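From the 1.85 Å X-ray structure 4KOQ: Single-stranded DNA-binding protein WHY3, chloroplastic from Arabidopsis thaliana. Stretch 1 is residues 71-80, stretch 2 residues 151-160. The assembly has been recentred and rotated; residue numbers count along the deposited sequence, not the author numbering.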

ATOM      1  N   SER A  71       2.557   9.024 -17.711  1.00 22.20           N
ATOM      2  CA  SER A  71       2.900   9.937 -16.636  1.00 22.60           C
ATOM      3  C   SER A  71       2.230   9.539 -15.327  1.00 17.87           C
ATOM      4  O   SER A  71       1.262   8.751 -15.281  1.00 19.13           O
ATOM      5  CB  SER A  71       2.463  11.354 -16.989  1.00 25.12           C
ATOM      6  OG  SER A  71       1.053  11.431 -16.871  1.00 22.37           O
ATOM      7  N   VAL A  72       2.715  10.140 -14.249  1.00 17.98           N
ATOM      8  CA  VAL A  72       2.076   9.991 -12.946  1.00 17.21           C
ATOM      9  C   VAL A  72       0.574  10.261 -12.982  1.00 15.77           C
ATOM     10  O   VAL A  72      -0.208   9.500 -12.411  1.00 18.50           O
ATOM     11  CB  VAL A  72       2.810  10.910 -11.951  1.00 22.89           C
ATOM     12  CG1 VAL A  72       2.014  11.153 -10.727  1.00 20.73           C
ATOM     13  CG2 VAL A  72       4.184  10.315 -11.634  1.00 18.35           C
ATOM     14  N   THR A  73       0.149  11.357 -13.614  1.00 18.19           N
ATOM     15  CA  THR A  73      -1.289  11.687 -13.650  1.00 15.17           C
ATOM     16  C   THR A  73      -2.061  10.638 -14.427  1.00 17.64           C
ATOM     17  O   THR A  73      -3.126  10.240 -14.030  1.00 19.80           O
ATOM     18  CB  THR A  73      -1.532  13.082 -14.279  1.00 19.93           C
ATOM     19  OG1 THR A  73      -0.869  14.064 -13.478  1.00 23.05           O
ATOM     20  CG2 THR A  73      -3.016  13.415 -14.340  1.00 22.47           C
ATOM     21  N   GLU A  74      -1.482  10.168 -15.520  1.00 18.21           N
ATOM     22  CA  GLU A  74      -2.112   9.101 -16.309  1.00 17.78           C
ATOM     23  C   GLU A  74      -2.243   7.780 -15.569  1.00 19.84           C
ATOM     24  O   GLU A  74      -3.268   7.118 -15.655  1.00 18.49           O
ATOM     25  CB  GLU A  74      -1.367   8.936 -17.638  1.00 20.66           C
ATOM     26  CG  GLU A  74      -1.604  10.091 -18.570  1.00 20.95           C
ATOM     27  CD  GLU A  74      -0.601  10.228 -19.726  1.00 25.48           C
ATOM     28  OE1 GLU A  74       0.434   9.526 -19.771  1.00 24.99           O
ATOM     29  OE2 GLU A  74      -0.830  11.107 -20.608  1.00 28.37           O
ATOM     30  N   ILE A  75      -1.219   7.429 -14.787  1.00 17.89           N
ATOM     31  CA  ILE A  75      -1.309   6.327 -13.870  1.00 17.07           C
ATOM     32  C   ILE A  75      -2.449   6.570 -12.917  1.00 20.87           C
ATOM     33  O   ILE A  75      -3.227   5.678 -12.625  1.00 18.30           O
ATOM     34  CB  ILE A  75       0.010   6.118 -13.104  1.00 18.21           C
ATOM     35  CG1 ILE A  75       1.108   5.740 -14.085  1.00 19.85           C
ATOM     36  CG2 ILE A  75      -0.227   5.072 -12.019  1.00 20.95           C
ATOM     37  CD1 ILE A  75       2.535   6.052 -13.636  1.00 21.52           C
ATOM     38  N   GLY A  76      -2.585   7.801 -12.408  1.00 20.22           N
ATOM     39  CA  GLY A  76      -3.713   8.076 -11.556  1.00 17.53           C
ATOM     40  C   GLY A  76      -5.069   7.834 -12.210  1.00 17.05           C
ATOM     41  O   GLY A  76      -6.004   7.330 -11.570  1.00 20.42           O
ATOM     42  N   ASN A  77      -5.178   8.162 -13.488  1.00 21.15           N
ATOM     43  CA  ASN A  77      -6.403   7.864 -14.190  1.00 19.32           C
ATOM     44  C   ASN A  77      -6.707   6.379 -14.205  1.00 16.52           C
ATOM     45  O   ASN A  77      -7.836   5.973 -13.976  1.00 22.30           O
ATOM     46  CB  ASN A  77      -6.291   8.333 -15.614  1.00 23.57           C
ATOM     47  CG  ASN A  77      -7.623   8.677 -16.199  1.00 32.35           C
ATOM     48  OD1 ASN A  77      -8.657   8.064 -15.879  1.00 35.55           O
ATOM     49  ND2 ASN A  77      -7.634   9.708 -16.993  1.00 25.51           N
ATOM     50  N   LEU A  78      -5.689   5.585 -14.499  1.00 20.59           N
ATOM     51  CA  LEU A  78      -5.856   4.134 -14.606  1.00 18.99           C
ATOM     52  C   LEU A  78      -6.236   3.526 -13.289  1.00 23.30           C
ATOM     53  O   LEU A  78      -7.035   2.601 -13.250  1.00 24.03           O
ATOM     54  CB  LEU A  78      -4.582   3.475 -15.138  1.00 19.35           C
ATOM     55  CG  LEU A  78      -4.302   3.815 -16.597  1.00 24.15           C
ATOM     56  CD1 LEU A  78      -3.045   3.143 -17.056  1.00 30.32           C
ATOM     57  CD2 LEU A  78      -5.469   3.337 -17.414  1.00 35.55           C
ATOM     58  N   VAL A  79      -5.650   3.987 -12.187  1.00 19.22           N
ATOM     59  CA  VAL A  79      -5.964   3.364 -10.909  1.00 21.06           C
ATOM     60  C   VAL A  79      -7.323   3.829 -10.357  1.00 26.59           C
ATOM     61  O   VAL A  79      -7.790   3.297  -9.365  1.00 33.16           O
ATOM     62  CB  VAL A  79      -4.882   3.594  -9.768  1.00 23.99           C
ATOM     63  CG1 VAL A  79      -3.560   2.964 -10.134  1.00 25.23           C
ATOM     64  CG2 VAL A  79      -4.744   5.041  -9.437  1.00 25.02           C
ATOM     65  N   SER A  80      -7.960   4.790 -10.995  1.00 24.65           N
ATOM     66  CA  SER A  80      -9.266   5.251 -10.522  1.00 31.84           C
ATOM     67  C   SER A  80     -10.388   4.985 -11.505  1.00 36.36           C
ATOM     68  O   SER A  80     -11.469   5.518 -11.337  1.00 29.55           O
ATOM     69  CB  SER A  80      -9.250   6.748 -10.197  1.00 24.60           C
ATOM     70  OG  SER A  80      -8.847   7.533 -11.271  1.00 27.13           O
ATOM     71  N   PHE A 151       1.010  -0.186  -9.872  1.00 18.08           N
ATOM     72  CA  PHE A 151       0.907   1.258 -10.128  1.00 18.79           C
ATOM     73  C   PHE A 151       0.774   2.045  -8.809  1.00 24.93           C
ATOM     74  O   PHE A 151       1.428   3.092  -8.602  1.00 22.70           O
ATOM     75  CB  PHE A 151      -0.302   1.596 -11.036  1.00 18.92           C
ATOM     76  CG  PHE A 151      -0.179   1.150 -12.480  1.00 19.38           C
ATOM     77  CD1 PHE A 151       0.951   0.519 -12.961  1.00 22.70           C
ATOM     78  CD2 PHE A 151      -1.209   1.400 -13.370  1.00 23.80           C
ATOM     79  CE1 PHE A 151       1.038   0.131 -14.287  1.00 23.99           C
ATOM     80  CE2 PHE A 151      -1.104   0.995 -14.705  1.00 20.53           C
ATOM     81  CZ  PHE A 151      -0.003   0.381 -15.143  1.00 23.49           C
ATOM     82  N   ASN A 152      -0.078   1.569  -7.917  1.00 19.52           N
ATOM     83  CA  ASN A 152      -0.180   2.204  -6.600  1.00 23.64           C
ATOM     84  C   ASN A 152       1.130   2.117  -5.822  1.00 22.92           C
ATOM     85  O   ASN A 152       1.523   3.058  -5.128  1.00 24.18           O
ATOM     86  CB  ASN A 152      -1.341   1.629  -5.800  1.00 25.46           C
ATOM     87  CG  ASN A 152      -2.632   2.318  -6.098  1.00 34.92           C
ATOM     88  OD1 ASN A 152      -2.682   3.542  -6.164  1.00 32.82           O
ATOM     89  ND2 ASN A 152      -3.699   1.541  -6.282  1.00 31.30           N
ATOM     90  N   PHE A 153       1.817   0.997  -5.923  1.00 19.49           N
ATOM     91  CA  PHE A 153       3.140   0.862  -5.339  1.00 19.29           C
ATOM     92  C   PHE A 153       4.128   1.904  -5.877  1.00 22.15           C
ATOM     93  O   PHE A 153       4.906   2.521  -5.123  1.00 20.29           O
ATOM     94  CB  PHE A 153       3.691  -0.538  -5.565  1.00 18.70           C
ATOM     95  CG  PHE A 153       5.155  -0.653  -5.336  1.00 21.04           C
ATOM     96  CD1 PHE A 153       5.647  -0.846  -4.046  1.00 26.09           C
ATOM     97  CD2 PHE A 153       6.057  -0.557  -6.373  1.00 19.23           C
ATOM     98  CE1 PHE A 153       6.990  -0.934  -3.822  1.00 26.37           C
ATOM     99  CE2 PHE A 153       7.424  -0.644  -6.128  1.00 22.27           C
ATOM    100  CZ  PHE A 153       7.880  -0.825  -4.851  1.00 26.01           C
ATOM    101  N   VAL A 154       4.143   2.074  -7.188  1.00 17.96           N
ATOM    102  CA  VAL A 154       5.228   2.808  -7.812  1.00 20.22           C
ATOM    103  C   VAL A 154       5.027   4.312  -7.760  1.00 16.53           C
ATOM    104  O   VAL A 154       5.993   5.066  -7.816  1.00 19.93           O
ATOM    105  CB  VAL A 154       5.478   2.303  -9.257  1.00 18.16           C
ATOM    106  CG1 VAL A 154       4.520   2.917 -10.222  1.00 17.26           C
ATOM    107  CG2 VAL A 154       6.917   2.546  -9.635  1.00 24.08           C
ATOM    108  N   LEU A 155       3.792   4.757  -7.626  1.00 17.56           N
ATOM    109  CA  LEU A 155       3.523   6.180  -7.685  1.00 18.12           C
ATOM    110  C   LEU A 155       4.363   7.036  -6.706  1.00 22.72           C
ATOM    111  O   LEU A 155       4.934   8.040  -7.113  1.00 20.73           O
ATOM    112  CB  LEU A 155       2.031   6.451  -7.518  1.00 19.22           C
ATOM    113  CG  LEU A 155       1.136   6.451  -8.762  1.00 28.36           C
ATOM    114  CD1 LEU A 155      -0.332   6.452  -8.360  1.00 22.75           C
ATOM    115  CD2 LEU A 155       1.385   7.609  -9.664  1.00 24.46           C
ATOM    116  N   PRO A 156       4.443   6.636  -5.423  1.00 22.49           N
ATOM    117  CA  PRO A 156       5.285   7.401  -4.467  1.00 22.23           C
ATOM    118  C   PRO A 156       6.760   7.462  -4.819  1.00 22.21           C
ATOM    119  O   PRO A 156       7.411   8.476  -4.542  1.00 23.61           O
ATOM    120  CB  PRO A 156       5.048   6.706  -3.126  1.00 26.76           C
ATOM    121  CG  PRO A 156       4.181   5.575  -3.391  1.00 21.44           C
ATOM    122  CD  PRO A 156       3.637   5.607  -4.754  1.00 19.70           C
ATOM    123  N   HIS A 157       7.270   6.440  -5.493  1.00 17.24           N
ATOM    124  CA  HIS A 157       8.633   6.461  -5.995  1.00 16.45           C
ATOM    125  C   HIS A 157       8.790   7.373  -7.162  1.00 22.51           C
ATOM    126  O   HIS A 157       9.794   8.078  -7.256  1.00 22.16           O
ATOM    127  CB  HIS A 157       9.040   5.036  -6.386  1.00 26.14           C
ATOM    128  CG  HIS A 157       8.979   4.093  -5.235  1.00 30.48           C
ATOM    129  ND1 HIS A 157      10.059   3.868  -4.407  1.00 43.99           N
ATOM    130  CD2 HIS A 157       7.961   3.343  -4.747  1.00 23.88           C
ATOM    131  CE1 HIS A 157       9.704   3.021  -3.454  1.00 42.35           C
ATOM    132  NE2 HIS A 157       8.434   2.699  -3.627  1.00 32.37           N
ATOM    133  N   LEU A 158       7.799   7.402  -8.060  1.00 18.36           N
ATOM    134  CA  LEU A 158       7.910   8.236  -9.237  1.00 16.03           C
ATOM    135  C   LEU A 158       7.898   9.724  -8.915  1.00 20.31           C
ATOM    136  O   LEU A 158       8.469  10.530  -9.695  1.00 21.94           O
ATOM    137  CB  LEU A 158       6.846   7.942 -10.296  1.00 17.90           C
ATOM    138  CG  LEU A 158       6.760   6.496 -10.783  1.00 17.04           C
ATOM    139  CD1 LEU A 158       5.677   6.344 -11.839  1.00 16.79           C
ATOM    140  CD2 LEU A 158       8.052   5.933 -11.279  1.00 17.07           C
ATOM    141  N   ILE A 159       7.244  10.087  -7.819  1.00 19.58           N
ATOM    142  CA  ILE A 159       7.189  11.486  -7.401  1.00 18.46           C
ATOM    143  C   ILE A 159       8.294  11.844  -6.386  1.00 24.84           C
ATOM    144  O   ILE A 159       8.340  12.963  -5.880  1.00 21.69           O
ATOM    145  CB  ILE A 159       5.826  11.879  -6.854  1.00 19.61           C
ATOM    146  CG1 ILE A 159       5.516  11.150  -5.561  1.00 20.90           C
ATOM    147  CG2 ILE A 159       4.744  11.585  -7.896  1.00 24.25           C
ATOM    148  CD1 ILE A 159       4.220  11.635  -4.851  1.00 23.14           C
ATOM    149  N   GLY A 160       9.161  10.894  -6.096  1.00 22.09           N
ATOM    150  CA  GLY A 160      10.297  11.108  -5.213  1.00 24.56           C
ATOM    151  C   GLY A 160      10.055  11.015  -3.735  1.00 29.65           C
ATOM    152  O   GLY A 160      10.962  11.316  -2.961  1.00 28.05           O
TER
HETATM  153  O   HOH W   1      -6.666   2.074  -6.783  1.00 41.19           O

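Two helical segments far apart in sequence run side by side and nearly antiparallel: the axes of helix 72-79 and helix 151-158 make an angle of 158° between their N-to-C directions and approach to 10.4 Å. The register runs in opposite senses along them. Val72, at the start of the first helix, lies across from Leu155 (CA to CA 6.7 Å), and one turn later Ile75 lies across from Phe151, one turn earlier in its own helix, again 6.7 Å CA to CA. Ser71 caps the first helix: its OG accepts from Glu74 N (3.1 Å), and Glu74 OE1 accepts from Ser71 N (3.0 Å). The second helix is kinked at Pro156 and His157: the proline nitrogen has no hydrogen to give, and His157 N makes only a weak bond, 3.0 Å to Val154 O. The helix closes in a Schellman motif at Gly160, where a positive phi of 83° suits glycine.

No direct hydrogen bond joins the stretches; the contact is almost wholly apolar, burying 450 Å² in sum. On the first helix the contacting residues are Val72, Ile75, Leu78 and Val79, spaced three, three and one apart, which keeps them on one side of the helix. Ile75 sits within this set and uses both ends of its branched side chain: CG2 packs on Phe151 CB at 3.6 Å and Leu155 CG at 3.8 Å, while CD1 reaches Leu158 CD1 at 3.6 Å.

Both methyls of Val72, CG1 and CG2, reach Ile159 CG2 at 4.0 Å; Val72 CG1 is the nearer to Leu155 CD2, at 3.8 Å, and Val72 CG2 lies 3.8 Å from Leu158 CB. Leu155 starts sideways from its backbone, but its end comes nearer the first helix.

Toward the other end, Phe151 gathers three partners. Val79 CG1 touches Phe151 CB at 3.6 Å and lies at the edge of the ring, near its plane; Leu78 CD1 approaches Phe151 CE2 obliquely at 3.7 Å, and Ile75 CG2 is oblique to the ring as well.

Polarity enters at the margin. Asn152 brings OD1 to 4.1 Å from Val79 CG1, a contact without a hydrogen bond, but a water links the two residues: its O donates to Val79 O (3.1 Å) and accepts from Asn152 ND2 (3.1 Å). The rule to read here is that apolar side chains on one side of the first helix supply most direct contacts, while at Asn152 a water joins the polar groups.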